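PDB 3B4U: dihydrodipicolinate synthase from Agrobacterium tumefaciens, which probably catalyses the aldol-type condensation of pyruvate with aspartate semialdehyde through a lysine Schiff base, using a TIM-barrel fold. Local coordinates for residues S64-G69 against S73-G78; A209-A214 against Q219-M224; V246-K251 against S264-P269. All blocks are in the same frame, centred on the assembly; numbering follows the deposited sequence.

Contact 1: residues S64-G69 against S73-G78; sequences SFIAAG and SRIVTG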
loop_
_atom_site.group_PDB
_atom_site.type_symbol
_atom_site.label_atom_id
_atom_site.label_comp_id
_atom_site.label_asym_id
_atom_site.label_seq_id
_atom_site.Cartn_x
_atom_site.Cartn_y
_atom_site.Cartn_z
ATOM N N SER B 64 -14.113 20.519 1.245
ATOM C CA SER B 64 -14.630 21.305 0.130
ATOM C C SER B 64 -15.931 20.742 -0.435
ATOM O O SER B 64 -16.838 21.511 -0.778
ATOM C CB SER B 64 -13.594 21.408 -0.972
ATOM O OG SER B 64 -12.460 22.153 -0.564
ATOM N N PHE B 65 -16.039 19.417 -0.517
ATOM C CA PHE B 65 -17.301 18.813 -0.976
ATOM C C PHE B 65 -18.443 19.211 -0.065
ATOM O O PHE B 65 -19.543 19.561 -0.536
ATOM C CB PHE B 65 -17.186 17.277 -0.967
ATOM C CG PHE B 65 -16.863 16.673 -2.314
ATOM C CD1 PHE B 65 -15.618 16.839 -2.896
ATOM C CD2 PHE B 65 -17.830 15.929 -3.002
ATOM C CE1 PHE B 65 -15.371 16.294 -4.157
ATOM C CE2 PHE B 65 -17.578 15.416 -4.254
ATOM C CZ PHE B 65 -16.345 15.596 -4.838
ATOM N N ILE B 66 -18.201 19.148 1.241
ATOM C CA ILE B 66 -19.245 19.456 2.215
ATOM C C ILE B 66 -19.590 20.947 2.186
ATOM O O ILE B 66 -20.768 21.315 2.209
ATOM C CB ILE B 66 -18.841 18.921 3.594
ATOM C CG1 ILE B 66 -18.823 17.387 3.519
ATOM C CG2 ILE B 66 -19.809 19.414 4.667
ATOM C CD1 ILE B 66 -18.274 16.670 4.746
ATOM N N ALA B 67 -18.592 21.813 2.066
ATOM C CA ALA B 67 -18.858 23.254 1.962
ATOM C C ALA B 67 -19.619 23.594 0.690
ATOM O O ALA B 67 -20.423 24.530 0.686
ATOM C CB ALA B 67 -17.559 24.038 2.031
ATOM N N ALA B 68 -19.423 22.815 -0.372
ATOM C CA ALA B 68 -20.104 23.000 -1.651
ATOM C C ALA B 68 -21.545 22.448 -1.608
ATOM O O ALA B 68 -22.251 22.488 -2.602
ATOM C CB ALA B 68 -19.317 22.353 -2.775
ATOM N N GLY B 69 -21.926 21.845 -0.511
ATOM C CA GLY B 69 -23.317 21.500 -0.297
ATOM C C GLY B 69 -23.741 20.117 -0.686
ATOM O O GLY B 69 -24.920 19.834 -0.618
ATOM N N SER B 73 -24.308 12.305 3.493
ATOM C CA SER B 73 -24.950 11.029 3.264
ATOM C C SER B 73 -24.955 10.559 1.824
ATOM O O SER B 73 -25.354 9.423 1.553
ATOM C CB SER B 73 -26.363 11.055 3.813
ATOM O OG SER B 73 -27.152 12.011 3.139
ATOM N N ARG B 74 -24.516 11.413 0.905
ATOM C CA ARG B 74 -24.301 11.030 -0.479
ATOM C C ARG B 74 -22.823 10.867 -0.819
ATOM O O ARG B 74 -22.489 10.758 -1.991
ATOM C CB ARG B 74 -24.974 12.026 -1.418
ATOM C CG ARG B 74 -26.506 11.939 -1.315
ATOM C CD ARG B 74 -27.184 12.765 -2.340
ATOM N NE ARG B 74 -28.625 12.693 -2.180
ATOM C CZ ARG B 74 -29.437 13.709 -1.852
ATOM N NH1 ARG B 74 -29.011 14.970 -1.624
ATOM N NH2 ARG B 74 -30.724 13.444 -1.773
ATOM N N ILE B 75 -21.966 10.764 0.201
ATOM C CA ILE B 75 -20.531 10.600 0.008
ATOM C C ILE B 75 -20.075 9.337 0.708
ATOM O O ILE B 75 -20.361 9.101 1.878
ATOM C CB ILE B 75 -19.751 11.797 0.579
ATOM C CG1 ILE B 75 -20.172 13.082 -0.117
ATOM C CG2 ILE B 75 -18.239 11.584 0.441
ATOM C CD1 ILE B 75 -19.587 14.349 0.497
ATOM N N VAL B 76 -19.354 8.500 -0.029
ATOM C CA VAL B 76 -18.627 7.337 0.489
ATOM C C VAL B 76 -17.148 7.666 0.353
ATOM O O VAL B 76 -16.747 8.242 -0.658
ATOM C CB VAL B 76 -18.983 6.075 -0.325
ATOM C CG1 VAL B 76 -18.171 4.859 0.095
ATOM C CG2 VAL B 76 -20.492 5.795 -0.238
ATOM N N THR B 77 -16.318 7.339 1.346
ATOM C CA THR B 77 -14.885 7.568 1.231
ATOM C C THR B 77 -14.116 6.269 1.213
ATOM O O THR B 77 -14.230 5.452 2.144
ATOM C CB THR B 77 -14.364 8.466 2.355
ATOM O OG1 THR B 77 -14.622 7.868 3.617
ATOM C CG2 THR B 77 -15.022 9.816 2.328
ATOM N N GLY B 78 -13.267 6.088 0.212
ATOM C CA GLY B 78 -12.323 4.982 0.191
ATOM C C GLY B 78 -11.191 5.194 1.161
ATOM O O GLY B 78 -10.694 6.306 1.310
#
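Phe65 and Ile66, in the last turn of helix 57-67, meet Ile75 at the start of strand 75-79, the return half of a beta-alpha-beta crossover in the TIM barrel. The chain leaves strand 40-43, runs through the helix and re-enters the parallel sheet at strand 75-79, and the contact joins the helix end to the strand that follows it. Its tight part is small and wholly apolar. The delta methyl of Ile75 reaches across to the helix, and Phe65 CB lies 4.1 Å from Ile75 CD1. The Phe65 ring itself stands oblique to that methyl and turns largely to other partners, Ile27 and Ala30 of helix 23-35 and Leu43 of the preceding strand. Beyond Phe65 the packing slackens: Ile66 CG1 stays 4.4 Å from Ile75 CD1, and its side chain goes on to touch Ala97. The solvent side lies at the helix end, where Gly69, exposed and with a positive phi of 94°, closes the helix in a Schellman motif. Ser73 and Arg74 are likewise exposed, while Ile75 turns toward the helix. Its CG1 branch is anti to the carbonyl carbon (chi1 -60°), and the extended second torsion, chi2 173°, carries CD1 out to the helix. Within the closing turn, Gly69 N donates to Ile66 O at 3.0 Å.

Contact 2: residues A209-A214 against Q219-M224; sequences AISGVA and QEVRAM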
loop_
_atom_site.group_PDB
_atom_site.type_symbol
_atom_site.label_atom_id
_atom_site.label_comp_id
_atom_site.label_asym_id
_atom_site.label_seq_id
_atom_site.Cartn_x
_atom_site.Cartn_y
_atom_site.Cartn_z
ATOM N N ALA B 209 -23.721 -1.086 -6.743
ATOM C CA ALA B 209 -22.349 -1.015 -7.238
ATOM C C ALA B 209 -21.714 0.320 -6.892
ATOM O O ALA B 209 -22.412 1.335 -6.797
ATOM C CB ALA B 209 -22.325 -1.201 -8.785
ATOM N N ILE B 210 -20.405 0.264 -6.762
ATOM C CA ILE B 210 -19.538 1.425 -6.780
ATOM C C ILE B 210 -18.780 1.324 -8.101
ATOM O O ILE B 210 -17.887 0.507 -8.242
ATOM C CB ILE B 210 -18.587 1.463 -5.573
ATOM C CG1 ILE B 210 -19.382 1.524 -4.244
ATOM C CG2 ILE B 210 -17.625 2.638 -5.694
ATOM C CD1 ILE B 210 -18.553 1.298 -3.013
ATOM N N SER B 211 -19.202 2.103 -9.077
ATOM C CA SER B 211 -18.913 1.820 -10.486
ATOM C C SER B 211 -18.030 2.849 -11.159
ATOM O O SER B 211 -18.356 4.037 -11.150
ATOM C CB SER B 211 -20.235 1.740 -11.236
ATOM O OG SER B 211 -20.036 1.784 -12.653
ATOM N N GLY B 212 -16.974 2.405 -11.822
ATOM C CA GLY B 212 -16.149 3.279 -12.629
ATOM C C GLY B 212 -16.825 3.731 -13.919
ATOM O O GLY B 212 -16.735 4.890 -14.304
ATOM N N VAL B 213 -17.519 2.820 -14.591
ATOM C CA VAL B 213 -18.224 3.153 -15.810
ATOM C C VAL B 213 -19.313 4.179 -15.562
ATOM O O VAL B 213 -19.626 4.958 -16.452
ATOM C CB VAL B 213 -18.754 1.853 -16.512
ATOM C CG1 VAL B 213 -19.695 2.178 -17.647
ATOM C CG2 VAL B 213 -17.563 0.987 -16.963
ATOM N N ALA B 214 -19.869 4.215 -14.352
ATOM C CA ALA B 214 -20.883 5.186 -13.999
ATOM C C ALA B 214 -20.367 6.630 -13.997
ATOM O O ALA B 214 -21.180 7.541 -13.933
ATOM C CB ALA B 214 -21.513 4.862 -12.627
ATOM N N GLN B 219 -26.723 6.569 -16.404
ATOM C CA GLN B 219 -28.043 5.969 -16.540
ATOM C C GLN B 219 -27.984 4.498 -16.917
ATOM O O GLN B 219 -28.761 3.685 -16.416
ATOM C CB GLN B 219 -28.877 6.748 -17.557
ATOM C CG GLN B 219 -29.556 7.947 -16.961
ATOM C CD GLN B 219 -30.702 7.525 -16.062
ATOM O OE1 GLN B 219 -31.644 6.855 -16.519
ATOM N NE2 GLN B 219 -30.670 7.923 -14.806
ATOM N N GLU B 220 -27.053 4.157 -17.784
ATOM C CA GLU B 220 -26.937 2.780 -18.230
ATOM C C GLU B 220 -26.521 1.852 -17.089
ATOM O O GLU B 220 -27.048 0.754 -16.911
ATOM C CB GLU B 220 -25.934 2.657 -19.392
ATOM C CG GLU B 220 -26.394 3.310 -20.693
ATOM C CD GLU B 220 -26.243 4.813 -20.781
ATOM O OE1 GLU B 220 -25.739 5.467 -19.836
ATOM O OE2 GLU B 220 -26.657 5.348 -21.829
ATOM N N VAL B 221 -25.581 2.298 -16.273
ATOM C CA VAL B 221 -25.174 1.513 -15.110
ATOM C C VAL B 221 -26.299 1.464 -14.079
ATOM O O VAL B 221 -26.490 0.438 -13.443
ATOM C CB VAL B 221 -23.832 1.982 -14.510
ATOM C CG1 VAL B 221 -23.472 1.128 -13.310
ATOM C CG2 VAL B 221 -22.706 1.915 -15.564
ATOM N N ARG B 222 -27.042 2.557 -13.893
ATOM C CA ARG B 222 -28.149 2.528 -12.940
ATOM C C ARG B 222 -29.166 1.433 -13.262
ATOM O O ARG B 222 -29.667 0.755 -12.378
ATOM C CB ARG B 222 -28.812 3.906 -12.855
ATOM C CG ARG B 222 -29.855 3.950 -11.767
ATOM C CD ARG B 222 -30.624 5.271 -11.702
ATOM N NE ARG B 222 -31.693 5.163 -10.707
ATOM C CZ ARG B 222 -31.553 5.243 -9.396
ATOM N NH1 ARG B 222 -30.385 5.573 -8.814
ATOM N NH2 ARG B 222 -32.609 4.982 -8.644
ATOM N N ALA B 223 -29.444 1.251 -14.547
ATOM C CA ALA B 223 -30.426 0.234 -14.948
ATOM C C ALA B 223 -29.959 -1.144 -14.508
ATOM O O ALA B 223 -30.777 -2.001 -14.187
ATOM C CB ALA B 223 -30.648 0.296 -16.432
ATOM N N MET B 224 -28.653 -1.370 -14.486
ATOM C CA MET B 224 -28.079 -2.626 -14.045
ATOM C C MET B 224 -28.028 -2.723 -12.510
ATOM O O MET B 224 -28.506 -3.689 -11.918
ATOM C CB MET B 224 -26.654 -2.770 -14.593
ATOM C CG MET B 224 -26.541 -2.701 -16.109
ATOM S SD MET B 224 -24.768 -2.415 -16.754
ATOM C CE MET B 224 -24.180 -4.147 -16.592
#
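Ala214 and Val221 bring the two backbones nearest, with 5.8 Å between Ala214 CA and Val221 CA. The first segment leaves strand 208-211 at Ser211 and bends through Gly212 into a 3-10 turn, whereas residues 219-224 are helical throughout. An ST motif braces the bend, since Ala214 N donates to Ser211 OG at 3.0 Å with an N-H...O angle of 146°. Across the contact a single side chain, Val221, fills the concave side of this bend, and its two methyls divide the contact unevenly. CG1, anti to the backbone N (chi1 180°), lies closest to the serine, with Val221 CG1 3.6 Å from Ser211 OG. Val221 CG2 packs mainly on the turn, against the backbone N of Ala214 and 3.7 Å from Val213 CG1, the two valine side chains crossing at a slant. At the branch point, Val221 CB lies 4.1 Å from Ala214 CB. The serine hydroxyl is thus covered by a methyl on the helix side while it accepts from the backbone. This buried packing follows the eighth barrel strand: Val221 also touches Leu7 of strand 6-10, and Val213 runs on to Ile234 and Val238 of helix 232-240, with Glu195 of helix 195-203 also beside it.

Contact 3: residues V246-K251 against S264-P269; sequences VTPAVK and SDVRAP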
loop_
_atom_site.group_PDB
_atom_site.type_symbol
_atom_site.label_atom_id
_atom_site.label_comp_id
_atom_site.label_asym_id
_atom_site.label_seq_id
_atom_site.Cartn_x
_atom_site.Cartn_y
_atom_site.Cartn_z
ATOM N N VAL B 246 -6.956 0.501 -16.652
ATOM C CA VAL B 246 -8.397 0.699 -16.446
ATOM C C VAL B 246 -8.753 2.135 -16.065
ATOM O O VAL B 246 -9.639 2.741 -16.677
ATOM C CB VAL B 246 -8.981 -0.309 -15.395
ATOM C CG1 VAL B 246 -10.473 -0.149 -15.246
ATOM C CG2 VAL B 246 -8.653 -1.756 -15.705
ATOM N N THR B 247 -8.090 2.681 -15.056
ATOM C CA THR B 247 -8.461 3.986 -14.575
ATOM C C THR B 247 -8.156 5.091 -15.591
ATOM O O THR B 247 -9.015 5.932 -15.882
ATOM C CB THR B 247 -7.858 4.225 -13.179
ATOM O OG1 THR B 247 -8.415 3.242 -12.278
ATOM C CG2 THR B 247 -8.165 5.639 -12.679
ATOM N N PRO B 248 -6.955 5.079 -16.199
ATOM C CA PRO B 248 -6.721 6.066 -17.252
ATOM C C PRO B 248 -7.747 5.981 -18.417
ATOM O O PRO B 248 -8.164 7.006 -18.944
ATOM C CB PRO B 248 -5.281 5.765 -17.685
ATOM C CG PRO B 248 -4.619 5.155 -16.447
ATOM C CD PRO B 248 -5.734 4.312 -15.877
ATOM N N ALA B 249 -8.176 4.776 -18.792
ATOM C CA ALA B 249 -9.172 4.631 -19.854
ATOM C C ALA B 249 -10.549 5.151 -19.462
ATOM O O ALA B 249 -11.232 5.777 -20.257
ATOM C CB ALA B 249 -9.252 3.186 -20.331
ATOM N N VAL B 250 -10.957 4.920 -18.217
ATOM C CA VAL B 250 -12.189 5.506 -17.741
ATOM C C VAL B 250 -12.151 7.022 -17.849
ATOM O O VAL B 250 -13.099 7.668 -18.306
ATOM C CB VAL B 250 -12.442 5.074 -16.267
ATOM C CG1 VAL B 250 -13.519 5.930 -15.624
ATOM C CG2 VAL B 250 -12.867 3.622 -16.210
ATOM N N LYS B 251 -11.025 7.613 -17.444
ATOM C CA LYS B 251 -10.886 9.066 -17.540
ATOM C C LYS B 251 -10.963 9.584 -18.977
ATOM O O LYS B 251 -11.573 10.621 -19.236
ATOM C CB LYS B 251 -9.612 9.508 -16.830
ATOM C CG LYS B 251 -9.692 9.374 -15.300
ATOM C CD LYS B 251 -8.385 9.814 -14.611
ATOM C CE LYS B 251 -8.586 11.118 -13.867
ATOM N NZ LYS B 251 -7.341 11.535 -13.183
ATOM N N SER B 264 -7.923 13.925 -18.832
ATOM C CA SER B 264 -6.804 13.243 -19.484
ATOM C C SER B 264 -5.785 12.827 -18.441
ATOM O O SER B 264 -5.480 11.603 -18.302
ATOM C CB SER B 264 -6.215 14.085 -20.647
ATOM O OG SER B 264 -5.992 15.429 -20.262
ATOM N N ASP B 265 -5.383 13.831 -17.674
ATOM C CA ASP B 265 -4.258 13.739 -16.775
ATOM C C ASP B 265 -4.497 12.742 -15.640
ATOM O O ASP B 265 -5.570 12.713 -15.016
ATOM C CB ASP B 265 -3.906 15.117 -16.192
ATOM C CG ASP B 265 -3.128 15.998 -17.161
ATOM O OD1 ASP B 265 -2.780 15.509 -18.246
ATOM O OD2 ASP B 265 -2.916 17.175 -16.817
ATOM N N VAL B 266 -3.474 11.943 -15.379
ATOM C CA VAL B 266 -3.461 11.028 -14.261
ATOM C C VAL B 266 -2.262 11.330 -13.413
ATOM O O VAL B 266 -1.304 11.969 -13.858
ATOM C CB VAL B 266 -3.413 9.545 -14.718
ATOM C CG1 VAL B 266 -4.729 9.168 -15.419
ATOM C CG2 VAL B 266 -2.199 9.250 -15.599
ATOM N N ARG B 267 -2.276 10.860 -12.189
ATOM C CA ARG B 267 -1.163 11.044 -11.286
ATOM C C ARG B 267 -0.234 9.851 -11.351
ATOM O O ARG B 267 -0.652 8.697 -11.431
ATOM C CB ARG B 267 -1.678 11.254 -9.848
ATOM C CG ARG B 267 -0.715 11.644 -8.803
ATOM C CD ARG B 267 -1.459 12.261 -7.618
ATOM N NE ARG B 267 -1.802 13.693 -7.639
ATOM C CZ ARG B 267 -2.311 14.322 -6.555
ATOM N NH1 ARG B 267 -2.596 13.617 -5.479
ATOM N NH2 ARG B 267 -2.562 15.628 -6.523
ATOM N N ALA B 268 1.063 10.112 -11.304
ATOM C CA ALA B 268 2.047 9.056 -11.191
ATOM C C ALA B 268 1.663 8.198 -9.977
ATOM O O ALA B 268 1.215 8.718 -8.972
ATOM C CB ALA B 268 3.442 9.679 -11.002
ATOM N N PRO B 269 1.858 6.873 -10.056
ATOM C CA PRO B 269 2.597 6.140 -11.072
ATOM C C PRO B 269 1.830 5.694 -12.316
ATOM O O PRO B 269 2.389 4.970 -13.146
ATOM C CB PRO B 269 3.042 4.924 -10.276
ATOM C CG PRO B 269 1.870 4.669 -9.397
ATOM C CD PRO B 269 1.432 5.996 -8.955
HETATM O O HOH W 1 -5.712 8.751 -19.502
#
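Lys251, Val266 and Pro248 have the most surface buried where the first two turns of helix 246-258 meet the loop leading to helix 275-289. Both belong to the helical C-terminal part that follows the barrel's last strand. Lys251 extends from the helix toward the loop and ends on a backbone carbonyl: Lys251 NZ donates to Asp265 O at 2.8 Å. The ammonium lies in the carbonyl plane, with a C=O...N angle of 152°. A bend in the lysine chain at chi3 (109°) steers its end to this oxygen. The same nitrogen forms a salt bridge with Glu49 and a hydrogen bond to Thr13 O, so the loop carbonyl is one of three oxygens gathered round a buried cation. Val266 turns its CG1 branch into the helix, where Lys251 CD is 3.8 Å from Val266 CG1, the two side chains meeting at a slant. Roughly at right angles to the lysine, the same methyl meets the Pro248 ring, with Pro248 CB 4.1 Å from Val266 CG1; the proline and valine side chains also cross at about a right angle. A water bridges the two backbones, donating to Pro248 O and to Ser264 O, each at 3.1 Å. Farther along, Arg267 leads away to Glu57 and Ser52, and its side chain packs on Ile84 of the second subunit. Glu49 also accepts from Arg267 N, so one carboxylate ties both the lysine and the loop backbone. The lysine charge probably pairs mainly with Glu49, while the bond to Asp265 O adds a tie between helix and loop.

From the N terminus, contact 1 comes first, closing the short loop between helix 57-67 and strand 75-79. Much later in the chain, contact 2 closes the six-residue link between strand 208-211 and helix 218-225. Contact 3 follows, spanning the twelve residues that carry helix 246-258 into its downstream loop. The three are in series, and none nests within or crosses another. Contacts 1 and 2 reach the same parallel sheet, with centres 19 Å apart and no touch. Contacts 2 and 3 do touch, through Gly212 O and Val250 CG1 at 3.6 Å, packing the loop just after the last barrel strand against helix 246-258.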